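Long-range contacts in metallo-beta-lactamase domain-containing protein (Enterococcus faecalis, PDB 2AZ4), which has no established function but binds two zinc ions in a metallo-beta-lactamase fold and may, like relatives, act as an RNA-binding exonuclease: residues 49-54 with 99-103; 277-282 with 325-331; 396-402 with 413-419. All coordinates share one frame; numbering follows the deposited sequence.

Contacts 2 and 3 are parallel strand pairings, whereas contact 1 packs the start of a helix on the loop that follows the zinc-binding helix 95-98. Contact 2 is the most buried: it joins two inner strands of a six-stranded parallel sheet, with apolar side chains on both faces and polar side chains closing both ends. Contact 3 lies at the border of a different, mixed sheet, where 413-419 carries the short outermost strand 417-418, and the contact is only partly buried. Contact 1, also partly buried, relies on one tyrosine and an ion pair. Contacts 2 and 3 sit on opposite sides of the chain's centre, their centres about 48 Å apart.

Contact 1: residues 49-54 with 99-103; sequences DHIETL and RMINY
Tyr103, in a short 3-10 segment after helix 95-98, stands its ring against the start of helix 51-56 in the metallo-beta-lactamase fold, soon after the zinc ligands Asp96 and His97 in sequence. The ring takes Asp49 O at its edge, near its plane, and Tyr103 OH donates to that oxygen over 2.6 Å. The hydroxyl lies above the carbonyl plane, 44° out of it. Ile51 runs in the opposite direction to Tyr103, and its CD1 reaches Tyr103 CD2 at 3.8 Å; CG1 is turned anti to the backbone N (chi1 -169°), which carries CD1 to the ring. Leu54 comes in at about a right angle to the tyrosine, CD1 lying 4.1 Å from Tyr103 CE2. One aromatic side chain is thus held at its hydroxyl by a polar bond and touched obliquely by Ile51 CD1 and Leu54 CD1, from opposite sides of the ring plane.

The second link is ionic. Arg99, extended from CG to NE, crosses the side chain of Asp49 at about a right angle, the carboxylate and guanidinium planes 66° apart. Asp49 OD2 and Arg99 NH2 are modelled too close, so the detail of the salt bridge is doubtful; Arg99 NH1 to Asp49 OD1 is a weak bond of 3.4 Å. Arg99 NH1 also bonds Thr38. At the N-cap, His50 NE2 donates to Glu52 OE1 at 2.7 Å, the carboxylate oxygen near the imidazole plane.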
loop_
_atom_site.group_PDB
_atom_site.type_symbol
_atom_site.label_atom_id
_atom_site.label_comp_id
_atom_site.label_asym_id
_atom_site.label_seq_id
_atom_site.Cartn_x
_atom_site.Cartn_y
_atom_site.Cartn_z
ATOM N N ASP A 49 -20.750 2.190 -4.036
ATOM C CA ASP A 49 -19.615 1.682 -4.821
ATOM C C ASP A 49 -20.048 0.651 -5.857
ATOM O O ASP A 49 -19.228 -0.148 -6.340
ATOM C CB ASP A 49 -18.590 1.027 -3.904
ATOM C CG ASP A 49 -17.653 2.033 -3.229
ATOM O OD1 ASP A 49 -17.362 3.100 -3.797
ATOM O OD2 ASP A 49 -17.168 1.735 -2.123
ATOM N N HIS A 50 -21.329 0.651 -6.200
ATOM C CA HIS A 50 -21.820 -0.181 -7.304
ATOM C C HIS A 50 -20.957 0.088 -8.540
ATOM O O HIS A 50 -20.575 1.236 -8.797
ATOM C CB HIS A 50 -23.280 0.174 -7.602
ATOM C CG HIS A 50 -23.946 -0.728 -8.591
ATOM N ND1 HIS A 50 -24.987 -1.568 -8.246
ATOM C CD2 HIS A 50 -23.742 -0.910 -9.919
ATOM C CE1 HIS A 50 -25.395 -2.227 -9.318
ATOM N NE2 HIS A 50 -24.645 -1.857 -10.343
ATOM N N ILE A 51 -20.648 -0.963 -9.295
ATOM C CA ILE A 51 -19.824 -0.825 -10.500
ATOM C C ILE A 51 -20.286 0.304 -11.453
ATOM O O ILE A 51 -19.474 1.097 -11.921
ATOM C CB ILE A 51 -19.600 -2.181 -11.218
ATOM C CG1 ILE A 51 -18.512 -2.045 -12.303
ATOM C CG2 ILE A 51 -20.925 -2.786 -11.707
ATOM C CD1 ILE A 51 -17.421 -3.086 -12.191
ATOM N N GLU A 52 -21.590 0.412 -11.683
ATOM C CA GLU A 52 -22.159 1.455 -12.550
ATOM C C GLU A 52 -21.851 2.859 -12.055
ATOM O O GLU A 52 -21.554 3.760 -12.840
ATOM C CB GLU A 52 -23.674 1.280 -12.651
ATOM C CG GLU A 52 -24.148 0.688 -13.970
ATOM C CD GLU A 52 -23.977 -0.815 -14.055
ATOM O OE1 GLU A 52 -24.211 -1.504 -13.031
ATOM O OE2 GLU A 52 -23.626 -1.312 -15.157
ATOM N N THR A 53 -21.930 3.036 -10.744
ATOM C CA THR A 53 -21.657 4.309 -10.111
ATOM C C THR A 53 -20.197 4.670 -10.336
ATOM O O THR A 53 -19.887 5.799 -10.717
ATOM C CB THR A 53 -22.018 4.255 -8.604
ATOM O OG1 THR A 53 -23.392 3.861 -8.475
ATOM C CG2 THR A 53 -21.827 5.604 -7.929
ATOM N N LEU A 54 -19.317 3.691 -10.128
ATOM C CA LEU A 54 -17.882 3.866 -10.326
ATOM C C LEU A 54 -17.535 4.109 -11.794
ATOM O O LEU A 54 -16.679 4.930 -12.096
ATOM C CB LEU A 54 -17.089 2.668 -9.761
ATOM C CG LEU A 54 -17.187 2.348 -8.253
ATOM C CD1 LEU A 54 -16.362 1.103 -7.949
ATOM C CD2 LEU A 54 -16.739 3.509 -7.390
ATOM N N ARG A 99 -8.367 -1.807 -4.045
ATOM C CA ARG A 99 -9.721 -1.561 -3.543
ATOM C C ARG A 99 -10.820 -2.364 -4.244
ATOM O O ARG A 99 -11.793 -2.754 -3.607
ATOM C CB ARG A 99 -10.058 -0.078 -3.595
ATOM C CG ARG A 99 -11.290 0.289 -2.825
ATOM C CD ARG A 99 -11.546 1.782 -2.788
ATOM N NE ARG A 99 -12.838 1.891 -2.154
ATOM C CZ ARG A 99 -13.932 2.398 -2.691
ATOM N NH1 ARG A 99 -13.931 3.000 -3.882
ATOM N NH2 ARG A 99 -15.024 2.351 -1.967
ATOM N N MET A 100 -10.694 -2.596 -5.545
ATOM C CA MET A 100 -11.775 -3.271 -6.253
ATOM C C MET A 100 -11.542 -4.731 -6.619
ATOM O O MET A 100 -12.261 -5.254 -7.480
ATOM C CB MET A 100 -12.261 -2.455 -7.485
ATOM C CG MET A 100 -11.329 -2.430 -8.699
ATOM S SD MET A 100 -12.117 -1.796 -10.217
ATOM C CE MET A 100 -10.699 -1.859 -11.321
ATOM N N ILE A 101 -10.582 -5.415 -5.980
ATOM C CA ILE A 101 -10.289 -6.793 -6.420
ATOM C C ILE A 101 -11.537 -7.712 -6.360
ATOM O O ILE A 101 -11.649 -8.654 -7.146
ATOM C CB ILE A 101 -9.087 -7.463 -5.700
ATOM C CG1 ILE A 101 -9.304 -7.494 -4.169
ATOM C CG2 ILE A 101 -7.753 -6.778 -6.114
ATOM C CD1 ILE A 101 -8.418 -8.505 -3.498
ATOM N N ASN A 102 -12.491 -7.413 -5.470
ATOM C CA ASN A 102 -13.681 -8.273 -5.378
ATOM C C ASN A 102 -14.579 -8.176 -6.605
ATOM O O ASN A 102 -15.444 -9.037 -6.816
ATOM C CB ASN A 102 -14.507 -8.000 -4.130
ATOM C CG ASN A 102 -13.879 -8.565 -2.868
ATOM O OD1 ASN A 102 -14.156 -8.086 -1.752
ATOM N ND2 ASN A 102 -13.088 -9.598 -3.015
ATOM N N TYR A 103 -14.366 -7.141 -7.415
ATOM C CA TYR A 103 -15.099 -7.021 -8.687
ATOM C C TYR A 103 -14.430 -7.765 -9.845
ATOM O O TYR A 103 -14.998 -7.880 -10.941
ATOM C CB TYR A 103 -15.291 -5.547 -9.060
ATOM C CG TYR A 103 -16.378 -4.833 -8.286
ATOM C CD1 TYR A 103 -17.214 -5.514 -7.379
ATOM C CD2 TYR A 103 -16.576 -3.464 -8.465
ATOM C CE1 TYR A 103 -18.229 -4.824 -6.674
ATOM C CE2 TYR A 103 -17.575 -2.782 -7.788
ATOM C CZ TYR A 103 -18.392 -3.453 -6.897
ATOM O OH TYR A 103 -19.376 -2.726 -6.238
#

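Contact 2: residues 277-282 with 325-331; sequences RTVVLE and KTDYLWQ
Val280 O and Gln331 N form the shortest backbone bond of this parallel strand pair, 2.9 Å, the N-H arriving nearly along the C=O axis. Two more bonds continue the ladder, Leu329 N to Thr278 O and Val280 N to Leu329 O. Where the ladder runs out, the side chain of Gln331 takes over: OE1 accepts Glu282 N at 2.9 Å, while NE2 bonds Asn259. A chi1 of 172° and an extended chain send the Gln331 amide past the strand end. Glu282 itself is an N-cap, OE1 accepting from Met285 N and OE2 bonding Asn284.

At the other end, extended Arg277 lays its guanidinium beside the loop 325-327. Its NH1 donates to Tyr328 O at 3.1 Å, the oxygen lying in the guanidinium plane, and Thr326 O sits over one face. NH2 is bonded to Arg254 O.

On the face of Thr278 and Val280, Tyr328 points the same way as Thr278, and Val280 CG2 touches Tyr328 CD1 at 3.4 Å. Asp327 CB lies over one face of this ring, Thr278 O at its edge.

The pair forms part of a six-stranded parallel sheet, strand 278-282 between 298-300 and 328-331, the latter also flanked by 256-260. Leu321 of helix 318-323 covers the face of Val280, Tyr328 and Trp330; helix 265-274 covers that of Val279 and Leu329.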
loop_
_atom_site.group_PDB
_atom_site.type_symbol
_atom_site.label_atom_id
_atom_site.label_comp_id
_atom_site.label_asym_id
_atom_site.label_seq_id
_atom_site.Cartn_x
_atom_site.Cartn_y
_atom_site.Cartn_z
ATOM N N ARG A 277 10.677 -0.629 26.627
ATOM C CA ARG A 277 9.474 -1.116 27.333
ATOM C C ARG A 277 8.862 -2.275 26.572
ATOM O O ARG A 277 8.897 -2.293 25.340
ATOM C CB ARG A 277 8.398 -0.027 27.439
ATOM C CG ARG A 277 8.724 1.139 28.334
ATOM C CD ARG A 277 7.556 2.081 28.333
ATOM N NE ARG A 277 7.836 3.331 29.027
ATOM C CZ ARG A 277 6.904 4.096 29.592
ATOM N NH1 ARG A 277 5.613 3.759 29.535
ATOM N NH2 ARG A 277 7.262 5.207 30.208
ATOM N N THR A 278 8.275 -3.220 27.310
ATOM C CA THR A 278 7.477 -4.289 26.731
ATOM C C THR A 278 6.371 -3.718 25.860
ATOM O O THR A 278 5.571 -2.920 26.319
ATOM C CB THR A 278 6.802 -5.142 27.820
ATOM O OG1 THR A 278 7.796 -5.703 28.682
ATOM C CG2 THR A 278 5.970 -6.253 27.196
ATOM N N VAL A 279 6.316 -4.161 24.616
ATOM C CA VAL A 279 5.293 -3.723 23.674
ATOM C C VAL A 279 4.031 -4.557 23.810
ATOM O O VAL A 279 4.118 -5.776 23.960
ATOM C CB VAL A 279 5.809 -3.815 22.219
ATOM C CG1 VAL A 279 4.747 -3.359 21.230
ATOM C CG2 VAL A 279 7.071 -2.961 22.066
ATOM N N VAL A 280 2.871 -3.884 23.737
ATOM C CA VAL A 280 1.562 -4.549 23.736
ATOM C C VAL A 280 0.758 -4.025 22.546
ATOM O O VAL A 280 0.541 -2.823 22.409
ATOM C CB VAL A 280 0.786 -4.319 25.077
ATOM C CG1 VAL A 280 -0.455 -5.190 25.146
ATOM C CG2 VAL A 280 1.674 -4.622 26.264
ATOM N N LEU A 281 0.326 -4.919 21.680
ATOM C CA LEU A 281 -0.419 -4.501 20.485
ATOM C C LEU A 281 -1.918 -4.837 20.604
ATOM O O LEU A 281 -2.309 -5.706 21.391
ATOM C CB LEU A 281 0.171 -5.144 19.214
ATOM C CG LEU A 281 1.638 -4.874 18.793
ATOM C CD1 LEU A 281 2.048 -5.529 17.454
ATOM C CD2 LEU A 281 1.942 -3.376 18.731
ATOM N N GLU A 282 -2.743 -4.155 19.813
ATOM C CA GLU A 282 -4.132 -4.549 19.671
ATOM C C GLU A 282 -4.116 -5.958 19.081
ATOM O O GLU A 282 -3.219 -6.285 18.322
ATOM C CB GLU A 282 -4.862 -3.549 18.758
ATOM C CG GLU A 282 -6.344 -3.854 18.556
ATOM C CD GLU A 282 -6.561 -4.790 17.381
ATOM O OE1 GLU A 282 -5.677 -4.821 16.509
ATOM O OE2 GLU A 282 -7.584 -5.509 17.320
ATOM N N LYS A 325 2.414 3.433 33.619
ATOM C CA LYS A 325 3.271 4.597 33.447
ATOM C C LYS A 325 4.728 4.221 33.231
ATOM O O LYS A 325 5.561 5.084 32.950
ATOM C CB LYS A 325 3.161 5.522 34.664
ATOM C CG LYS A 325 1.805 6.190 34.803
ATOM C CD LYS A 325 1.832 7.327 35.828
ATOM C CE LYS A 325 2.458 8.593 35.263
ATOM N NZ LYS A 325 2.227 9.768 36.160
ATOM N N THR A 326 5.054 2.942 33.344
ATOM C CA THR A 326 6.467 2.555 33.323
ATOM C C THR A 326 6.821 1.345 32.470
ATOM O O THR A 326 7.940 1.270 31.958
ATOM C CB THR A 326 6.997 2.272 34.751
ATOM O OG1 THR A 326 6.233 1.210 35.339
ATOM C CG2 THR A 326 6.902 3.526 35.620
ATOM N N ASP A 327 5.885 0.408 32.330
ATOM C CA ASP A 327 6.204 -0.939 31.841
ATOM C C ASP A 327 5.913 -1.164 30.376
ATOM O O ASP A 327 6.605 -1.953 29.728
ATOM C CB ASP A 327 5.462 -2.015 32.635
ATOM C CG ASP A 327 5.993 -2.184 34.058
ATOM O OD1 ASP A 327 6.756 -1.340 34.563
ATOM O OD2 ASP A 327 5.614 -3.174 34.690
ATOM N N TYR A 328 4.880 -0.505 29.852
ATOM C CA TYR A 328 4.476 -0.793 28.484
ATOM C C TYR A 328 4.559 0.378 27.521
ATOM O O TYR A 328 4.322 1.532 27.896
ATOM C CB TYR A 328 3.048 -1.350 28.449
ATOM C CG TYR A 328 2.879 -2.542 29.342
ATOM C CD1 TYR A 328 3.474 -3.765 29.019
ATOM C CD2 TYR A 328 2.121 -2.452 30.510
ATOM C CE1 TYR A 328 3.337 -4.874 29.850
ATOM C CE2 TYR A 328 1.966 -3.551 31.353
ATOM C CZ TYR A 328 2.568 -4.749 31.012
ATOM O OH TYR A 328 2.411 -5.830 31.816
ATOM N N LEU A 329 4.857 0.043 26.262
ATOM C CA LEU A 329 4.536 0.893 25.150
ATOM C C LEU A 329 3.396 0.143 24.475
ATOM O O LEU A 329 3.587 -0.980 24.028
ATOM C CB LEU A 329 5.737 1.031 24.203
ATOM C CG LEU A 329 5.400 1.657 22.840
ATOM C CD1 LEU A 329 5.182 3.184 22.930
ATOM C CD2 LEU A 329 6.421 1.318 21.762
ATOM N N TRP A 330 2.206 0.734 24.425
ATOM C CA TRP A 330 1.068 0.024 23.830
ATOM C C TRP A 330 0.353 0.730 22.689
ATOM O O TRP A 330 0.369 1.945 22.581
ATOM C CB TRP A 330 0.074 -0.455 24.884
ATOM C CG TRP A 330 -0.599 0.614 25.770
ATOM C CD1 TRP A 330 -0.070 1.198 26.889
ATOM C CD2 TRP A 330 -1.939 1.127 25.644
ATOM N NE1 TRP A 330 -0.991 2.069 27.457
ATOM C CE2 TRP A 330 -2.140 2.050 26.706
ATOM C CE3 TRP A 330 -2.979 0.920 24.721
ATOM C CZ2 TRP A 330 -3.353 2.755 26.879
ATOM C CZ3 TRP A 330 -4.199 1.644 24.883
ATOM C CH2 TRP A 330 -4.369 2.530 25.965
ATOM N N GLN A 331 -0.265 -0.059 21.821
ATOM C CA GLN A 331 -0.880 0.475 20.620
ATOM C C GLN A 331 -2.295 0.938 20.963
ATOM O O GLN A 331 -3.167 0.117 21.280
ATOM C CB GLN A 331 -0.906 -0.603 19.529
ATOM C CG GLN A 331 -1.696 -0.239 18.251
ATOM C CD GLN A 331 -1.836 -1.406 17.276
ATOM O OE1 GLN A 331 -1.664 -2.554 17.660
ATOM N NE2 GLN A 331 -2.176 -1.112 15.998
HETATM O O HOH W 1 -4.307 -2.630 14.391
#

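Contact 3: residues 396-402 with 413-419; sequences EPQVLVP and NPYGERI
Tyr415 presents one ring face to Glu396 and the other to Pro414. Glu396 CG makes a CH-pi contact 4.0 Å from the centroid of the Tyr415 ring and 18° off its normal, while Pro414 CB lies over the opposite face, so the ring is sandwiched between aliphatic groups. The carboxylate of Glu396 is turned 54° from the ring plane, and OE1 comes near Tyr415 CD1.

The amide of Asn413 is gripped on both sides. ND2 donates to Pro397 O at 2.9 Å, and also to Glu417 O at 2.9 Å; both acceptors lie close to the amide plane. OD1 accepts Tyr415 N, an Asx turn within the type I turn 413-416. Glu417 O is itself shared: Leu400 N (3.0 Å) and Asn413 ND2 reach it from opposite faces of its plane. Glu417 N to Gln398 O, at 2.8 Å, and Ile419 N to Leu400 O complete the strand pairing.

Asn413 CB packs on Leu400 CB at 3.7 Å, and Val399 CG1 touches Ile419 CD1 at 3.9 Å. The guanidinium of Arg418 reaches back to Glu409 O and Leu411 O.

Strand 399-403 leads directly to the zinc ligand His404, and strand 417-418 is the parallel edge strand of its sheet, so the contact closes the border of one of the two mixed sheets of the metallo-beta-lactamase fold.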
loop_
_atom_site.group_PDB
_atom_site.type_symbol
_atom_site.label_atom_id
_atom_site.label_comp_id
_atom_site.label_asym_id
_atom_site.label_seq_id
_atom_site.Cartn_x
_atom_site.Cartn_y
_atom_site.Cartn_z
ATOM N N GLU A 396 18.497 3.137 -16.025
ATOM C CA GLU A 396 18.783 3.713 -17.360
ATOM C C GLU A 396 17.717 3.243 -18.359
ATOM O O GLU A 396 18.011 2.463 -19.276
ATOM C CB GLU A 396 20.219 3.400 -17.843
ATOM C CG GLU A 396 21.359 3.771 -16.854
ATOM C CD GLU A 396 22.753 3.581 -17.476
ATOM O OE1 GLU A 396 22.985 4.172 -18.551
ATOM O OE2 GLU A 396 23.609 2.835 -16.915
ATOM N N PRO A 397 16.459 3.688 -18.151
ATOM C CA PRO A 397 15.358 3.244 -18.991
ATOM C C PRO A 397 15.445 3.898 -20.381
ATOM O O PRO A 397 15.808 5.068 -20.491
ATOM C CB PRO A 397 14.123 3.750 -18.234
ATOM C CG PRO A 397 14.595 4.979 -17.544
ATOM C CD PRO A 397 16.004 4.641 -17.119
ATOM N N GLN A 398 15.131 3.124 -21.420
ATOM C CA GLN A 398 15.124 3.641 -22.776
ATOM C C GLN A 398 13.996 4.654 -22.914
ATOM O O GLN A 398 14.169 5.728 -23.508
ATOM C CB GLN A 398 14.977 2.501 -23.772
ATOM C CG GLN A 398 16.151 1.522 -23.774
ATOM C CD GLN A 398 15.902 0.326 -24.659
ATOM O OE1 GLN A 398 15.546 0.472 -25.820
ATOM N NE2 GLN A 398 16.068 -0.871 -24.107
ATOM N N VAL A 399 12.840 4.302 -22.351
ATOM C CA VAL A 399 11.686 5.184 -22.301
ATOM C C VAL A 399 11.121 5.160 -20.882
ATOM O O VAL A 399 10.916 4.088 -20.304
ATOM C CB VAL A 399 10.567 4.758 -23.284
ATOM C CG1 VAL A 399 9.442 5.781 -23.252
ATOM C CG2 VAL A 399 11.098 4.586 -24.736
ATOM N N LEU A 400 10.874 6.346 -20.339
ATOM C CA LEU A 400 10.310 6.519 -19.000
ATOM C C LEU A 400 8.865 6.987 -19.111
ATOM O O LEU A 400 8.570 7.931 -19.867
ATOM C CB LEU A 400 11.147 7.556 -18.234
ATOM C CG LEU A 400 11.232 7.760 -16.705
ATOM C CD1 LEU A 400 10.791 9.148 -16.312
ATOM C CD2 LEU A 400 10.607 6.665 -15.807
ATOM N N VAL A 401 7.963 6.335 -18.361
ATOM C CA VAL A 401 6.577 6.773 -18.283
ATOM C C VAL A 401 6.200 7.123 -16.835
ATOM O O VAL A 401 5.937 6.207 -16.052
ATOM C CB VAL A 401 5.595 5.653 -18.784
ATOM C CG1 VAL A 401 4.148 6.174 -18.842
ATOM C CG2 VAL A 401 6.017 5.111 -20.104
ATOM N N PRO A 402 6.189 8.426 -16.456
ATOM C CA PRO A 402 5.681 8.725 -15.122
ATOM C C PRO A 402 4.202 8.362 -14.968
ATOM O O PRO A 402 3.388 8.600 -15.884
ATOM C CB PRO A 402 5.876 10.239 -15.000
ATOM C CG PRO A 402 6.967 10.561 -16.022
ATOM C CD PRO A 402 6.659 9.648 -17.136
ATOM N N ASN A 413 14.128 11.650 -17.649
ATOM C CA ASN A 413 14.980 10.560 -18.096
ATOM C C ASN A 413 16.216 11.070 -18.874
ATOM O O ASN A 413 16.135 11.273 -20.082
ATOM C CB ASN A 413 14.180 9.596 -18.965
ATOM C CG ASN A 413 14.951 8.345 -19.320
ATOM O OD1 ASN A 413 15.960 7.999 -18.682
ATOM N ND2 ASN A 413 14.467 7.629 -20.333
ATOM N N PRO A 414 17.350 11.283 -18.171
ATOM C CA PRO A 414 18.622 11.611 -18.824
ATOM C C PRO A 414 19.081 10.555 -19.827
ATOM O O PRO A 414 19.879 10.859 -20.698
ATOM C CB PRO A 414 19.617 11.659 -17.650
ATOM C CG PRO A 414 18.782 11.981 -16.464
ATOM C CD PRO A 414 17.496 11.252 -16.699
ATOM N N TYR A 415 18.568 9.339 -19.716
ATOM C CA TYR A 415 19.122 8.207 -20.432
ATOM C C TYR A 415 18.398 7.872 -21.722
ATOM O O TYR A 415 18.856 7.028 -22.486
ATOM C CB TYR A 415 19.171 6.989 -19.492
ATOM C CG TYR A 415 19.920 7.338 -18.244
ATOM C CD1 TYR A 415 21.315 7.363 -18.242
ATOM C CD2 TYR A 415 19.245 7.737 -17.084
ATOM C CE1 TYR A 415 22.027 7.731 -17.110
ATOM C CE2 TYR A 415 19.955 8.117 -15.937
ATOM C CZ TYR A 415 21.349 8.107 -15.965
ATOM O OH TYR A 415 22.087 8.468 -14.860
ATOM N N GLY A 416 17.282 8.533 -21.973
ATOM C CA GLY A 416 16.465 8.196 -23.137
ATOM C C GLY A 416 15.290 9.122 -23.278
ATOM O O GLY A 416 15.397 10.320 -23.014
ATOM N N GLU A 417 14.161 8.562 -23.694
ATOM C CA GLU A 417 12.969 9.348 -23.971
ATOM C C GLU A 417 11.969 9.276 -22.818
ATOM O O GLU A 417 12.183 8.551 -21.838
ATOM C CB GLU A 417 12.328 8.909 -25.299
ATOM C CG GLU A 417 12.833 9.680 -26.536
ATOM C CD GLU A 417 12.218 11.091 -26.688
ATOM O OE1 GLU A 417 11.349 11.489 -25.856
ATOM O OE2 GLU A 417 12.607 11.800 -27.658
ATOM N N ARG A 418 10.900 10.059 -22.934
ATOM C CA ARG A 418 9.849 10.102 -21.937
ATOM C C ARG A 418 8.489 10.226 -22.600
ATOM O O ARG A 418 8.348 10.923 -23.613
ATOM C CB ARG A 418 10.065 11.271 -20.982
ATOM C CG ARG A 418 9.062 11.326 -19.844
ATOM C CD ARG A 418 9.388 12.456 -18.907
ATOM N NE ARG A 418 9.117 13.758 -19.503
ATOM C CZ ARG A 418 9.311 14.924 -18.884
ATOM N NH1 ARG A 418 9.781 14.959 -17.643
ATOM N NH2 ARG A 418 9.028 16.063 -19.505
ATOM N N ILE A 419 7.499 9.541 -22.021
ATOM C CA ILE A 419 6.103 9.649 -22.433
ATOM C C ILE A 419 5.270 10.027 -21.222
ATOM O O ILE A 419 5.330 9.350 -20.191
ATOM C CB ILE A 419 5.557 8.306 -22.982
ATOM C CG1 ILE A 419 6.211 7.974 -24.324
ATOM C CG2 ILE A 419 4.024 8.363 -23.118
ATOM C CD1 ILE A 419 5.919 6.580 -24.831
#